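Long-range contacts in activating signal cointegrator 1 complex subunit 2 (Homo sapiens, PDB 6YXQ), which binds polyubiquitinated proteins to recruit ASCC3 and ALKBH3 to sites of DNA damage, and also takes part in the rescue of stalled ribosomes: residues Val42-Pro47 against Tyr101-Phe106; Gln207-Ile212 against Leu251-Thr256; Gln214-Gln219 against Leu236-Met241; Met241-Leu246 against Lys299-Glu304; Phe286-Ile291 against Leu362-Phe367. One frame throughout, in Å; residues are numbered along the deposited sequence.

Interaction 1: residues Val42-Pro47 against Tyr101-Phe106; sequences VLYKPP and YVPRKF
P46 and the Y44 ring form the close-fitting half of this meeting of two loops, which buries 223 Å². P46 lies obliquely across the base of Y101, its CD 3.9 Å from Y101 CB, while P46 CB sits 3.7 Å from the carbonyl oxygen Y101 O and 4.1 Å from P103 CD. Y44, with CG anti to the backbone N (chi1 172°), sends its ring along the turn where the chain leaves the helix: CE1 comes to 4.0 Å from V102 CA, and OH ends 4.0 Å from P103 CD. V102 CG2 borders the same hydroxyl, which is hydrogen-bonded to Q120. On the looser side, Y101 meets P46 through CB and its carbonyl oxygen, not its ring; the ring leads away from 42-47, and Y101 packs on M5 of the ASCC3 chain. Beyond P103, R104 turns back so that NH1 bonds V102 O at 2.5 Å, in the carbonyl plane. The contact thus ties the loop before helix 53-75 to the exit of helix 89-101, with V102 against L171 of helix 162-172 and Y44 edge-to-face with Y98 of helix 89-101.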
# COMPACT_ATOMS: atom_id res chain seq x y z
N VAL B 42 -5.86 -2.05 -14.95
CA VAL B 42 -7.04 -1.38 -14.44
C VAL B 42 -6.77 -0.83 -13.05
O VAL B 42 -5.86 -1.26 -12.34
CB VAL B 42 -8.29 -2.29 -14.44
CG1 VAL B 42 -8.52 -2.84 -15.80
CG2 VAL B 42 -8.16 -3.40 -13.40
N LEU B 43 -7.59 0.14 -12.65
CA LEU B 43 -7.47 0.77 -11.36
C LEU B 43 -8.03 -0.13 -10.26
O LEU B 43 -8.80 -1.06 -10.52
CB LEU B 43 -8.19 2.11 -11.35
CG LEU B 43 -7.78 3.05 -12.48
CD1 LEU B 43 -8.98 3.83 -12.97
CD2 LEU B 43 -6.66 3.98 -12.05
N TYR B 44 -7.63 0.16 -9.03
CA TYR B 44 -8.03 -0.61 -7.86
C TYR B 44 -9.16 0.11 -7.13
O TYR B 44 -9.10 1.32 -6.92
CB TYR B 44 -6.83 -0.82 -6.93
CG TYR B 44 -7.16 -1.43 -5.59
CD1 TYR B 44 -7.55 -0.64 -4.52
CD2 TYR B 44 -7.08 -2.80 -5.40
CE1 TYR B 44 -7.86 -1.19 -3.29
CE2 TYR B 44 -7.39 -3.37 -4.17
CZ TYR B 44 -7.78 -2.56 -3.12
OH TYR B 44 -8.08 -3.11 -1.91
N LYS B 45 -10.19 -0.65 -6.77
CA LYS B 45 -11.25 -0.16 -5.90
C LYS B 45 -11.35 -1.06 -4.68
O LYS B 45 -11.27 -2.29 -4.80
CB LYS B 45 -12.60 -0.12 -6.64
CG LYS B 45 -12.59 0.71 -7.92
CD LYS B 45 -13.87 1.52 -8.08
CE LYS B 45 -14.12 1.91 -9.53
NZ LYS B 45 -13.26 3.04 -9.98
N PRO B 46 -11.52 -0.49 -3.49
CA PRO B 46 -11.55 -1.31 -2.26
C PRO B 46 -12.85 -2.08 -2.14
O PRO B 46 -13.84 -1.76 -2.82
CB PRO B 46 -11.41 -0.26 -1.15
CG PRO B 46 -11.98 0.98 -1.74
CD PRO B 46 -11.63 0.95 -3.20
N PRO B 47 -12.89 -3.10 -1.29
CA PRO B 47 -14.09 -3.95 -1.17
C PRO B 47 -15.27 -3.19 -0.58
O PRO B 47 -15.09 -2.14 0.06
CB PRO B 47 -13.64 -5.07 -0.22
CG PRO B 47 -12.41 -4.56 0.45
CD PRO B 47 -11.75 -3.65 -0.54
N TYR B 101 -6.35 4.03 -1.94
CA TYR B 101 -7.66 3.57 -1.51
C TYR B 101 -7.66 2.30 -0.67
O TYR B 101 -8.69 1.99 -0.07
CB TYR B 101 -8.57 3.36 -2.73
CG TYR B 101 -8.95 4.66 -3.41
CD1 TYR B 101 -9.71 5.62 -2.74
CD2 TYR B 101 -8.56 4.93 -4.71
CE1 TYR B 101 -10.06 6.82 -3.36
CE2 TYR B 101 -8.90 6.12 -5.33
CZ TYR B 101 -9.65 7.06 -4.66
OH TYR B 101 -9.99 8.23 -5.29
N VAL B 102 -6.54 1.58 -0.57
CA VAL B 102 -6.55 0.30 0.15
C VAL B 102 -6.88 0.56 1.62
O VAL B 102 -6.34 1.52 2.21
CB VAL B 102 -5.21 -0.43 -0.00
CG1 VAL B 102 -4.05 0.42 0.50
CG2 VAL B 102 -5.23 -1.76 0.73
N PRO B 103 -7.76 -0.21 2.24
CA PRO B 103 -8.10 0.04 3.64
C PRO B 103 -6.90 -0.17 4.55
O PRO B 103 -6.16 -1.15 4.41
CB PRO B 103 -9.22 -0.97 3.93
CG PRO B 103 -9.06 -2.02 2.88
CD PRO B 103 -8.58 -1.29 1.66
N ARG B 104 -6.69 0.77 5.46
CA ARG B 104 -5.71 0.63 6.51
C ARG B 104 -6.29 -0.19 7.66
O ARG B 104 -7.51 -0.23 7.87
CB ARG B 104 -5.25 2.00 7.03
CG ARG B 104 -4.35 2.78 6.07
CD ARG B 104 -5.17 3.55 5.04
NE ARG B 104 -4.37 4.50 4.28
CZ ARG B 104 -4.12 4.40 2.98
NH1 ARG B 104 -4.61 3.39 2.28
NH2 ARG B 104 -3.38 5.32 2.37
N LYS B 105 -5.40 -0.86 8.40
CA LYS B 105 -5.87 -1.71 9.48
C LYS B 105 -6.62 -0.90 10.53
O LYS B 105 -7.70 -1.31 10.98
CB LYS B 105 -4.71 -2.47 10.12
CG LYS B 105 -5.17 -3.49 11.18
CD LYS B 105 -4.20 -4.66 11.32
CE LYS B 105 -4.28 -5.61 10.13
NZ LYS B 105 -3.38 -6.79 10.27
N PHE B 106 -6.09 0.26 10.91
CA PHE B 106 -6.73 1.03 11.97
C PHE B 106 -8.10 1.56 11.56
O PHE B 106 -8.82 2.07 12.42
CB PHE B 106 -5.82 2.19 12.41
CG PHE B 106 -5.47 3.16 11.31
CD1 PHE B 106 -6.39 4.10 10.87
CD2 PHE B 106 -4.22 3.13 10.72
CE1 PHE B 106 -6.07 4.99 9.87
CE2 PHE B 106 -3.89 4.02 9.73
CZ PHE B 106 -4.81 4.95 9.30

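Interaction 2: residues Gln207-Ile212 against Leu251-Thr256; sequences QVFSNI and LYLCDT
Two antiparallel helices of the alpha-helical body, 193-216 and 243-266, face each other here with local axes 11.0 Å apart and 156° between their directions. Y252, its CG anti to the backbone N, reaches across to helix 193-216. V208 CG1 lies 3.4 Å from Y252 OH and 3.6 Å from Y252 CZ, and I212 CG1 is 4.2 Å from Y252 CD2. An alanine in place of Y252 would remove the ring that V208 and I212 share and would probably loosen this side of the pair. The other side is apolar: I212 CD1 and L253 CD1 meet at 4.1 Å, crossing at about a right angle, and F209 brings CE1 to 4.2 Å from L253 CD1. Between them, T256 turns CG2 toward F209 while OG1, above the rim of one Y252 face, bonds Y252 O at 2.6 Å, so that its polar end is satisfied within its own helix. Y252 also packs on A13 of the ASCC3 chain. The arrangement is that of an antiparallel helix pair in an all-helical domain, joined by apolar side chains.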
# COMPACT_ATOMS: atom_id res chain seq x y z
N GLN B 207 -1.87 22.91 6.77
CA GLN B 207 -3.21 23.41 6.44
C GLN B 207 -4.27 22.43 6.91
O GLN B 207 -5.28 22.82 7.51
CB GLN B 207 -3.32 23.66 4.94
CG GLN B 207 -4.61 24.30 4.53
CD GLN B 207 -4.88 25.57 5.30
OE1 GLN B 207 -4.01 26.43 5.42
NE2 GLN B 207 -6.09 25.69 5.83
N VAL B 208 -4.03 21.13 6.67
CA VAL B 208 -4.91 20.09 7.18
C VAL B 208 -5.30 20.38 8.62
O VAL B 208 -6.48 20.57 8.95
CB VAL B 208 -4.24 18.71 7.05
CG1 VAL B 208 -5.14 17.62 7.62
CG2 VAL B 208 -3.90 18.43 5.59
N PHE B 209 -4.30 20.53 9.50
CA PHE B 209 -4.57 20.75 10.92
C PHE B 209 -5.47 21.96 11.14
O PHE B 209 -6.50 21.86 11.80
CB PHE B 209 -3.25 20.89 11.68
CG PHE B 209 -2.54 19.57 11.88
CD1 PHE B 209 -2.92 18.72 12.90
CD2 PHE B 209 -1.55 19.17 11.01
CE1 PHE B 209 -2.30 17.49 13.07
CE2 PHE B 209 -0.92 17.95 11.18
CZ PHE B 209 -1.29 17.11 12.21
N SER B 210 -5.13 23.11 10.53
CA SER B 210 -5.96 24.29 10.75
C SER B 210 -7.38 24.04 10.28
O SER B 210 -8.35 24.41 10.96
CB SER B 210 -5.36 25.52 10.07
OG SER B 210 -4.70 25.18 8.87
N ASN B 211 -7.53 23.36 9.13
CA ASN B 211 -8.86 23.02 8.64
C ASN B 211 -9.65 22.29 9.71
O ASN B 211 -10.79 22.66 10.02
CB ASN B 211 -8.74 22.18 7.38
CG ASN B 211 -8.37 23.01 6.17
OD1 ASN B 211 -8.66 24.21 6.12
ND2 ASN B 211 -7.71 22.38 5.20
N ILE B 212 -9.04 21.28 10.33
CA ILE B 212 -9.69 20.55 11.41
C ILE B 212 -10.16 21.53 12.47
O ILE B 212 -11.35 21.58 12.81
CB ILE B 212 -8.73 19.49 11.98
CG1 ILE B 212 -8.46 18.41 10.92
CG2 ILE B 212 -9.26 18.91 13.29
CD1 ILE B 212 -7.41 17.38 11.28
N LEU B 251 -11.74 10.75 12.46
CA LEU B 251 -11.17 9.76 11.55
C LEU B 251 -10.08 10.36 10.69
O LEU B 251 -9.00 9.77 10.52
CB LEU B 251 -12.27 9.16 10.67
CG LEU B 251 -13.22 8.13 11.27
CD1 LEU B 251 -14.34 7.82 10.29
CD2 LEU B 251 -12.48 6.86 11.65
N TYR B 252 -10.33 11.55 10.14
CA TYR B 252 -9.33 12.29 9.39
C TYR B 252 -8.11 12.58 10.24
O TYR B 252 -6.96 12.39 9.80
CB TYR B 252 -9.96 13.58 8.87
CG TYR B 252 -9.17 14.35 7.84
CD1 TYR B 252 -8.39 13.70 6.89
CD2 TYR B 252 -9.21 15.73 7.81
CE1 TYR B 252 -7.67 14.41 5.95
CE2 TYR B 252 -8.50 16.45 6.88
CZ TYR B 252 -7.73 15.79 5.95
OH TYR B 252 -7.03 16.52 5.03
N LEU B 253 -8.32 13.05 11.47
CA LEU B 253 -7.21 13.37 12.35
C LEU B 253 -6.38 12.12 12.67
O LEU B 253 -5.15 12.17 12.64
CB LEU B 253 -7.73 14.01 13.64
CG LEU B 253 -6.69 14.26 14.73
CD1 LEU B 253 -5.67 15.32 14.33
CD2 LEU B 253 -7.39 14.65 16.02
N CYS B 254 -7.05 11.01 12.97
CA CYS B 254 -6.36 9.75 13.28
C CYS B 254 -5.55 9.27 12.09
O CYS B 254 -4.38 8.87 12.24
CB CYS B 254 -7.38 8.69 13.69
SG CYS B 254 -6.66 7.08 14.04
N ASP B 255 -6.15 9.27 10.89
CA ASP B 255 -5.41 8.87 9.70
C ASP B 255 -4.20 9.77 9.50
O ASP B 255 -3.10 9.28 9.20
CB ASP B 255 -6.30 8.91 8.46
CG ASP B 255 -5.54 8.60 7.16
OD1 ASP B 255 -5.57 7.43 6.73
OD2 ASP B 255 -4.95 9.51 6.57
N THR B 256 -4.37 11.08 9.69
CA THR B 256 -3.31 12.04 9.43
C THR B 256 -2.14 11.83 10.39
O THR B 256 -0.97 11.79 9.97
CB THR B 256 -3.86 13.46 9.55
OG1 THR B 256 -5.00 13.60 8.70
CG2 THR B 256 -2.80 14.47 9.15

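Interaction 3: residues Gln214-Gln219 against Leu236-Met241; sequences QHCGLQ and LTPSDM
H215, on the last turn of helix 193-216, offers its backbone rather than its imidazole: its O lies 3.7 Å from CE of M241, a selenomethionine whose chain bends at chi3 (42°). C216 carries most of the contact. Its O meets T237 CA in a nearly straight CA-H...O contact of 3.3 Å (162° at the hydrogen), and its CB rests 3.7 Å from P238 CD and 4.2 Å from M241 CE. G217, with positive phi, turns the chain out of the helix, and its O passes T237 CG2 at 4.5 Å. L218 then leads on toward helix 279-300, where it touches E293. The facing loop is held in its turn by T237: its O accepts from D240 N and M241 N, and its OG1 bonds D240 OD2 at 2.9 Å from above the carboxylate plane. An alanine in place of T237 would remove OG1 and CG2, and would probably leave the D240 carboxylate and the turn less well fixed. T237 is unmodified here, though it has been seen phosphorylated. The loop lies between three helices: C216 reaches I249 and P238 reaches L246, both on helix 243-266, while P238 also touches A297 on helix 279-300, beside the end of helix 193-216.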
# COMPACT_ATOMS: atom_id res chain seq x y z
N GLN B 214 -10.61 24.77 12.12
CA GLN B 214 -11.63 25.61 11.53
C GLN B 214 -12.95 24.87 11.35
O GLN B 214 -14.01 25.51 11.35
CB GLN B 214 -11.14 26.16 10.20
CG GLN B 214 -11.68 27.54 9.86
CD GLN B 214 -10.79 28.28 8.89
OE1 GLN B 214 -9.57 28.11 8.90
NE2 GLN B 214 -11.40 29.10 8.04
N HIS B 215 -12.92 23.54 11.22
CA HIS B 215 -14.17 22.81 11.07
C HIS B 215 -14.89 22.63 12.40
O HIS B 215 -16.12 22.51 12.42
CB HIS B 215 -13.92 21.46 10.40
CG HIS B 215 -15.06 20.98 9.56
ND1 HIS B 215 -15.94 20.01 9.98
CD2 HIS B 215 -15.46 21.34 8.32
CE1 HIS B 215 -16.83 19.79 9.04
NE2 HIS B 215 -16.57 20.59 8.02
N CYS B 216 -14.15 22.62 13.51
CA CYS B 216 -14.75 22.54 14.83
C CYS B 216 -14.98 23.90 15.46
O CYS B 216 -15.42 23.97 16.61
CB CYS B 216 -13.89 21.69 15.77
SG CYS B 216 -13.24 20.16 15.04
N GLY B 217 -14.71 24.98 14.73
CA GLY B 217 -14.83 26.31 15.29
C GLY B 217 -13.91 26.54 16.47
O GLY B 217 -14.32 27.09 17.50
N LEU B 218 -12.65 26.13 16.34
CA LEU B 218 -11.70 26.23 17.44
C LEU B 218 -10.58 27.23 17.17
O LEU B 218 -10.29 28.06 18.03
CB LEU B 218 -11.12 24.84 17.75
CG LEU B 218 -12.19 23.92 18.36
CD1 LEU B 218 -11.71 22.50 18.44
CD2 LEU B 218 -12.61 24.42 19.74
N GLN B 219 -9.96 27.17 15.99
CA GLN B 219 -8.84 28.04 15.60
C GLN B 219 -7.81 28.25 16.72
O GLN B 219 -7.62 27.40 17.58
CB GLN B 219 -9.36 29.40 15.10
CG GLN B 219 -9.83 30.39 16.17
CD GLN B 219 -8.69 31.19 16.79
OE1 GLN B 219 -7.79 31.65 16.09
NE2 GLN B 219 -8.74 31.36 18.11
N LEU B 236 -20.03 24.66 14.16
CA LEU B 236 -20.40 24.20 15.49
C LEU B 236 -19.25 23.48 16.17
O LEU B 236 -18.53 22.68 15.55
CB LEU B 236 -21.61 23.28 15.42
CG LEU B 236 -22.90 24.00 15.05
CD1 LEU B 236 -24.00 22.99 14.79
CD2 LEU B 236 -23.27 24.99 16.14
N THR B 237 -19.08 23.75 17.47
CA THR B 237 -18.10 23.04 18.26
C THR B 237 -18.46 21.55 18.33
O THR B 237 -19.60 21.17 18.06
CB THR B 237 -18.02 23.64 19.67
OG1 THR B 237 -19.25 23.39 20.36
CG2 THR B 237 -17.76 25.14 19.59
N PRO B 238 -17.49 20.69 18.66
CA PRO B 238 -17.78 19.25 18.71
C PRO B 238 -18.95 18.88 19.60
O PRO B 238 -19.59 17.85 19.37
CB PRO B 238 -16.46 18.65 19.23
CG PRO B 238 -15.42 19.60 18.77
CD PRO B 238 -16.04 20.97 18.74
N SER B 239 -19.26 19.69 20.62
CA SER B 239 -20.38 19.37 21.50
C SER B 239 -21.71 19.50 20.78
O SER B 239 -22.67 18.80 21.12
CB SER B 239 -20.35 20.28 22.73
OG SER B 239 -19.02 20.46 23.19
N ASP B 240 -21.79 20.36 19.77
CA ASP B 240 -23.04 20.63 19.07
C ASP B 240 -23.13 19.91 17.73
O ASP B 240 -24.15 19.31 17.42
CB ASP B 240 -23.21 22.14 18.87
CG ASP B 240 -22.83 22.91 20.11
OD1 ASP B 240 -23.28 22.51 21.20
OD2 ASP B 240 -22.08 23.91 20.00
N MSE B 241 -22.06 19.97 16.93
CA MSE B 241 -22.01 19.38 15.60
C MSE B 241 -22.66 18.00 15.48
O MSE B 241 -22.67 17.21 16.44
CB MSE B 241 -20.56 19.29 15.16
CG MSE B 241 -19.75 18.25 15.88
SE MSE B 241 -18.03 18.09 14.99
CE MSE B 241 -17.58 19.93 14.64

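Interaction 4: residues Met241-Leu246 against Lys299-Glu304; sequences MPLLEL and KKRRLE
R301 grips the carbonyl oxygen of M241 end-on with both terminal nitrogens: NH1 to M241 O is 2.6 Å and NH2 to M241 O is 2.9 Å. The oxygen lies in the guanidinium plane, and the NH2 bond runs nearly along the C=O axis. R301 reaches it with a chain bent at chi3 (54°). From its own segment, E304 offers the syn lone pair of OE2 to R301 NH2 in a 3.3 Å salt bridge, also near the guanidinium plane; the bond from NE to the same oxygen is weak. NH1 has a further weak bond to P238 O. Outside this polar core L243 comes tip to tip with R301, L243 CG lying 3.6 Å from R301 NH2. L243 also crosses E304 obliquely, so that L243 CD1 is 3.5 Å from E304 OE2 and 3.9 Å from E304 CB. L308 and L309 of helix 306-340 also touch L243. Lying just before helix 243-266, M241 O is a neutral acceptor, so the buried arginine's charge is probably balanced mainly by E304, which is likely also to hold the guanidinium in the orientation that lets both nitrogens reach the carbonyl.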
# COMPACT_ATOMS: atom_id res chain seq x y z
N MSE B 241 -22.06 19.97 16.93
CA MSE B 241 -22.01 19.38 15.60
C MSE B 241 -22.66 18.00 15.48
O MSE B 241 -22.67 17.21 16.44
CB MSE B 241 -20.56 19.29 15.16
CG MSE B 241 -19.75 18.25 15.88
SE MSE B 241 -18.03 18.09 14.99
CE MSE B 241 -17.58 19.93 14.64
N PRO B 242 -23.21 17.70 14.31
CA PRO B 242 -23.79 16.37 14.07
C PRO B 242 -22.76 15.28 14.29
O PRO B 242 -21.57 15.47 14.06
CB PRO B 242 -24.25 16.44 12.61
CG PRO B 242 -24.53 17.90 12.39
CD PRO B 242 -23.50 18.64 13.21
N LEU B 243 -23.26 14.11 14.71
CA LEU B 243 -22.39 13.07 15.24
C LEU B 243 -21.37 12.60 14.21
O LEU B 243 -20.17 12.54 14.49
CB LEU B 243 -23.23 11.89 15.73
CG LEU B 243 -23.19 11.61 17.23
CD1 LEU B 243 -24.08 10.44 17.58
CD2 LEU B 243 -21.76 11.35 17.69
N LEU B 244 -21.83 12.26 13.01
CA LEU B 244 -20.95 11.65 12.03
C LEU B 244 -20.08 12.67 11.29
O LEU B 244 -19.14 12.26 10.60
CB LEU B 244 -21.76 10.81 11.05
CG LEU B 244 -22.50 9.67 11.76
CD1 LEU B 244 -24.01 9.83 11.65
CD2 LEU B 244 -22.05 8.30 11.25
N GLU B 245 -20.38 13.97 11.41
CA GLU B 245 -19.38 14.97 11.05
C GLU B 245 -18.20 14.92 12.02
O GLU B 245 -17.04 14.98 11.61
CB GLU B 245 -20.02 16.36 11.04
CG GLU B 245 -20.68 16.75 9.73
CD GLU B 245 -21.05 18.23 9.68
OE1 GLU B 245 -21.63 18.74 10.67
OE2 GLU B 245 -20.77 18.88 8.66
N LEU B 246 -18.50 14.81 13.32
CA LEU B 246 -17.46 14.62 14.33
C LEU B 246 -16.69 13.33 14.09
O LEU B 246 -15.46 13.28 14.26
CB LEU B 246 -18.11 14.61 15.72
CG LEU B 246 -17.27 14.23 16.93
CD1 LEU B 246 -16.19 15.27 17.16
CD2 LEU B 246 -18.16 14.14 18.15
N LYS B 299 -16.93 12.67 25.62
CA LYS B 299 -17.38 12.20 26.92
C LYS B 299 -18.85 12.53 27.15
O LYS B 299 -19.64 11.67 27.56
CB LYS B 299 -16.50 12.79 28.03
CG LYS B 299 -15.14 12.14 28.12
CD LYS B 299 -14.52 12.31 29.49
CE LYS B 299 -13.87 13.68 29.64
NZ LYS B 299 -12.53 13.57 30.28
N LYS B 300 -19.24 13.78 26.88
CA LYS B 300 -20.61 14.22 27.13
C LYS B 300 -21.60 13.42 26.29
O LYS B 300 -22.63 12.97 26.80
CB LYS B 300 -20.75 15.71 26.83
CG LYS B 300 -20.55 16.62 28.02
CD LYS B 300 -19.90 17.94 27.61
CE LYS B 300 -20.57 18.55 26.39
NZ LYS B 300 -19.93 19.83 26.00
N ARG B 301 -21.30 13.24 25.00
CA ARG B 301 -22.26 12.63 24.08
C ARG B 301 -22.08 11.12 23.93
O ARG B 301 -22.64 10.54 23.00
CB ARG B 301 -22.15 13.31 22.71
CG ARG B 301 -22.20 14.83 22.78
CD ARG B 301 -21.83 15.48 21.45
NE ARG B 301 -22.64 14.98 20.34
CZ ARG B 301 -22.72 15.57 19.15
NH1 ARG B 301 -22.06 16.69 18.91
NH2 ARG B 301 -23.48 15.04 18.20
N ARG B 302 -21.30 10.48 24.82
CA ARG B 302 -21.13 9.03 24.75
C ARG B 302 -22.43 8.23 24.63
O ARG B 302 -22.45 7.19 23.97
CB ARG B 302 -20.33 8.54 25.97
CG ARG B 302 -21.07 8.59 27.30
CD ARG B 302 -20.20 8.02 28.42
NE ARG B 302 -20.98 7.40 29.48
CZ ARG B 302 -21.34 6.12 29.50
NH1 ARG B 302 -22.05 5.65 30.52
NH2 ARG B 302 -20.99 5.31 28.51
N LEU B 303 -23.52 8.69 25.27
CA LEU B 303 -24.72 7.85 25.28
C LEU B 303 -25.63 8.08 24.08
O LEU B 303 -26.57 7.30 23.87
CB LEU B 303 -25.51 8.05 26.58
CG LEU B 303 -24.69 7.85 27.86
CD1 LEU B 303 -25.21 8.72 29.00
CD2 LEU B 303 -24.64 6.38 28.28
N GLU B 304 -25.37 9.12 23.28
CA GLU B 304 -26.00 9.20 21.97
C GLU B 304 -25.68 7.96 21.15
O GLU B 304 -26.56 7.42 20.46
CB GLU B 304 -25.54 10.46 21.23
CG GLU B 304 -25.86 11.77 21.94
CD GLU B 304 -25.57 13.00 21.08
OE1 GLU B 304 -25.77 14.13 21.58
OE2 GLU B 304 -25.16 12.82 19.91

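Interaction 5: residues Phe286-Ile291 against Leu362-Phe367; sequences FYEAAI and LQEKRF
The amino end of helix 365-374 is met here by a carboxylate from the side of another helix, 279-300. E288, bent at chi2 (-79°), places OE2 on the first-turn amides: R366 N bonds it at 2.4 Å, nearly along the C-O axis, and F367 N at 3.3 Å from above the carboxylate plane. E364, at the N-cap position, crosses the E288 side chain obliquely, its OE1 3.2 Å from E288 CG. Also in this first turn, F367 directs its edge to the face of Y287 in an offset edge-to-face pair, with ring centroids 5.6 Å apart and planes at 66°; CB of F367 is 3.7 Å from Y287 CD1. I291 lays CG1 over the centre of the Y287 ring, and its CG2 over a face of the R366 guanidinium, 3.8 Å from NH2. That guanidinium makes salt bridges to D370 and E295, while Y287 OH bonds R320 and D370. Two amides at a helix start would be expected to stabilise the ionised form of E288, whereas the E364 carboxylate, with OE1 4.5 Å from E288 OE1, would probably oppose it.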
# COMPACT_ATOMS: atom_id res chain seq x y z
N PHE B 286 -1.91 23.07 18.27
CA PHE B 286 -3.07 22.33 17.79
C PHE B 286 -3.58 21.38 18.86
O PHE B 286 -4.80 21.26 19.04
CB PHE B 286 -2.72 21.53 16.53
CG PHE B 286 -3.79 20.56 16.12
CD1 PHE B 286 -4.87 20.98 15.36
CD2 PHE B 286 -3.73 19.23 16.51
CE1 PHE B 286 -5.86 20.09 14.99
CE2 PHE B 286 -4.72 18.34 16.15
CZ PHE B 286 -5.79 18.77 15.39
N TYR B 287 -2.68 20.68 19.54
CA TYR B 287 -3.06 19.83 20.66
C TYR B 287 -3.85 20.61 21.69
O TYR B 287 -4.97 20.23 22.06
CB TYR B 287 -1.80 19.21 21.28
CG TYR B 287 -2.05 17.99 22.14
CD1 TYR B 287 -2.35 18.12 23.48
CD2 TYR B 287 -1.97 16.71 21.61
CE1 TYR B 287 -2.58 17.03 24.28
CE2 TYR B 287 -2.20 15.60 22.40
CZ TYR B 287 -2.51 15.77 23.73
OH TYR B 287 -2.74 14.67 24.54
N GLU B 288 -3.30 21.75 22.12
CA GLU B 288 -3.98 22.58 23.11
C GLU B 288 -5.37 23.00 22.65
O GLU B 288 -6.33 22.97 23.43
CB GLU B 288 -3.14 23.81 23.42
CG GLU B 288 -2.24 23.61 24.60
CD GLU B 288 -2.95 23.74 25.91
OE1 GLU B 288 -4.09 24.26 25.92
OE2 GLU B 288 -2.38 23.33 26.94
N ALA B 289 -5.50 23.42 21.39
CA ALA B 289 -6.79 23.92 20.93
C ALA B 289 -7.80 22.79 20.78
O ALA B 289 -8.92 22.85 21.29
CB ALA B 289 -6.62 24.66 19.60
N ALA B 290 -7.39 21.72 20.10
CA ALA B 290 -8.30 20.69 19.64
C ALA B 290 -8.64 19.70 20.75
O ALA B 290 -9.82 19.42 20.99
CB ALA B 290 -7.67 19.99 18.44
N ILE B 291 -7.62 19.18 21.45
CA ILE B 291 -7.80 18.00 22.30
C ILE B 291 -8.83 18.22 23.42
O ILE B 291 -9.72 17.38 23.58
CB ILE B 291 -6.46 17.51 22.82
CG1 ILE B 291 -5.56 17.04 21.68
CG2 ILE B 291 -6.65 16.44 23.89
CD1 ILE B 291 -6.28 16.22 20.61
N LEU B 362 5.79 27.05 26.47
CA LEU B 362 5.54 27.19 27.90
C LEU B 362 4.06 27.33 28.26
O LEU B 362 3.61 26.78 29.27
CB LEU B 362 6.28 28.40 28.47
CG LEU B 362 7.80 28.42 28.40
CD1 LEU B 362 8.32 29.76 28.89
CD2 LEU B 362 8.37 27.28 29.20
N GLN B 363 3.30 28.08 27.46
CA GLN B 363 1.91 28.37 27.80
C GLN B 363 0.95 27.22 27.48
O GLN B 363 -0.20 27.27 27.92
CB GLN B 363 1.44 29.64 27.08
CG GLN B 363 1.69 30.93 27.86
CD GLN B 363 1.14 30.88 29.28
OE1 GLN B 363 1.91 30.87 30.24
NE2 GLN B 363 -0.18 30.85 29.41
N GLU B 364 1.40 26.20 26.75
CA GLU B 364 0.53 25.11 26.33
C GLU B 364 0.48 24.02 27.40
O GLU B 364 0.97 22.90 27.23
CB GLU B 364 1.00 24.54 25.00
CG GLU B 364 1.53 25.58 24.03
CD GLU B 364 0.47 26.55 23.57
OE1 GLU B 364 -0.73 26.23 23.71
OE2 GLU B 364 0.83 27.64 23.07
N LYS B 365 -0.18 24.36 28.52
CA LYS B 365 -0.04 23.57 29.74
C LYS B 365 -0.61 22.17 29.59
O LYS B 365 -0.03 21.20 30.10
CB LYS B 365 -0.68 24.30 30.92
CG LYS B 365 -0.03 25.64 31.26
CD LYS B 365 -0.90 26.45 32.22
CE LYS B 365 -0.93 25.85 33.63
NZ LYS B 365 -1.75 26.65 34.58
N ARG B 366 -1.75 22.03 28.91
CA ARG B 366 -2.34 20.70 28.73
C ARG B 366 -1.45 19.82 27.86
O ARG B 366 -1.21 18.65 28.17
CB ARG B 366 -3.73 20.81 28.13
CG ARG B 366 -4.28 19.50 27.58
CD ARG B 366 -4.37 18.44 28.67
NE ARG B 366 -4.73 17.14 28.12
CZ ARG B 366 -5.97 16.66 28.08
NH1 ARG B 366 -6.97 17.38 28.57
NH2 ARG B 366 -6.21 15.46 27.56
N PHE B 367 -0.96 20.37 26.75
CA PHE B 367 -0.02 19.61 25.94
C PHE B 367 1.26 19.32 26.71
O PHE B 367 1.82 18.23 26.61
CB PHE B 367 0.31 20.36 24.65
CG PHE B 367 1.55 19.86 23.98
CD1 PHE B 367 1.52 18.72 23.21
CD2 PHE B 367 2.75 20.53 24.14
CE1 PHE B 367 2.66 18.25 22.59
CE2 PHE B 367 3.90 20.06 23.53
CZ PHE B 367 3.85 18.92 22.76

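Overall arrangement
Interaction 1 comes first along the chain, its centre about 20 Å from that of interaction 2, which it touches through R104 and F106 against D255. The other four cluster on one side of the chain's centre around helices 193-216, 243-266 and 279-300. Interaction 3 falls between the two segments of interaction 2, with centres about 13 Å apart. Interaction 4 shares M241 with interaction 3, about 12 Å between centres, and helix 243-266 with interaction 2. Interaction 5 shares helix 279-300 with interaction 4 and meets interaction 2 at F286. Interaction 1 joins two loops beside helices 53-75 and 89-101; the others hold packed helices in this N-terminal part of the protein, against which the ASCC3 chain packs at interactions 1, 2 and 4.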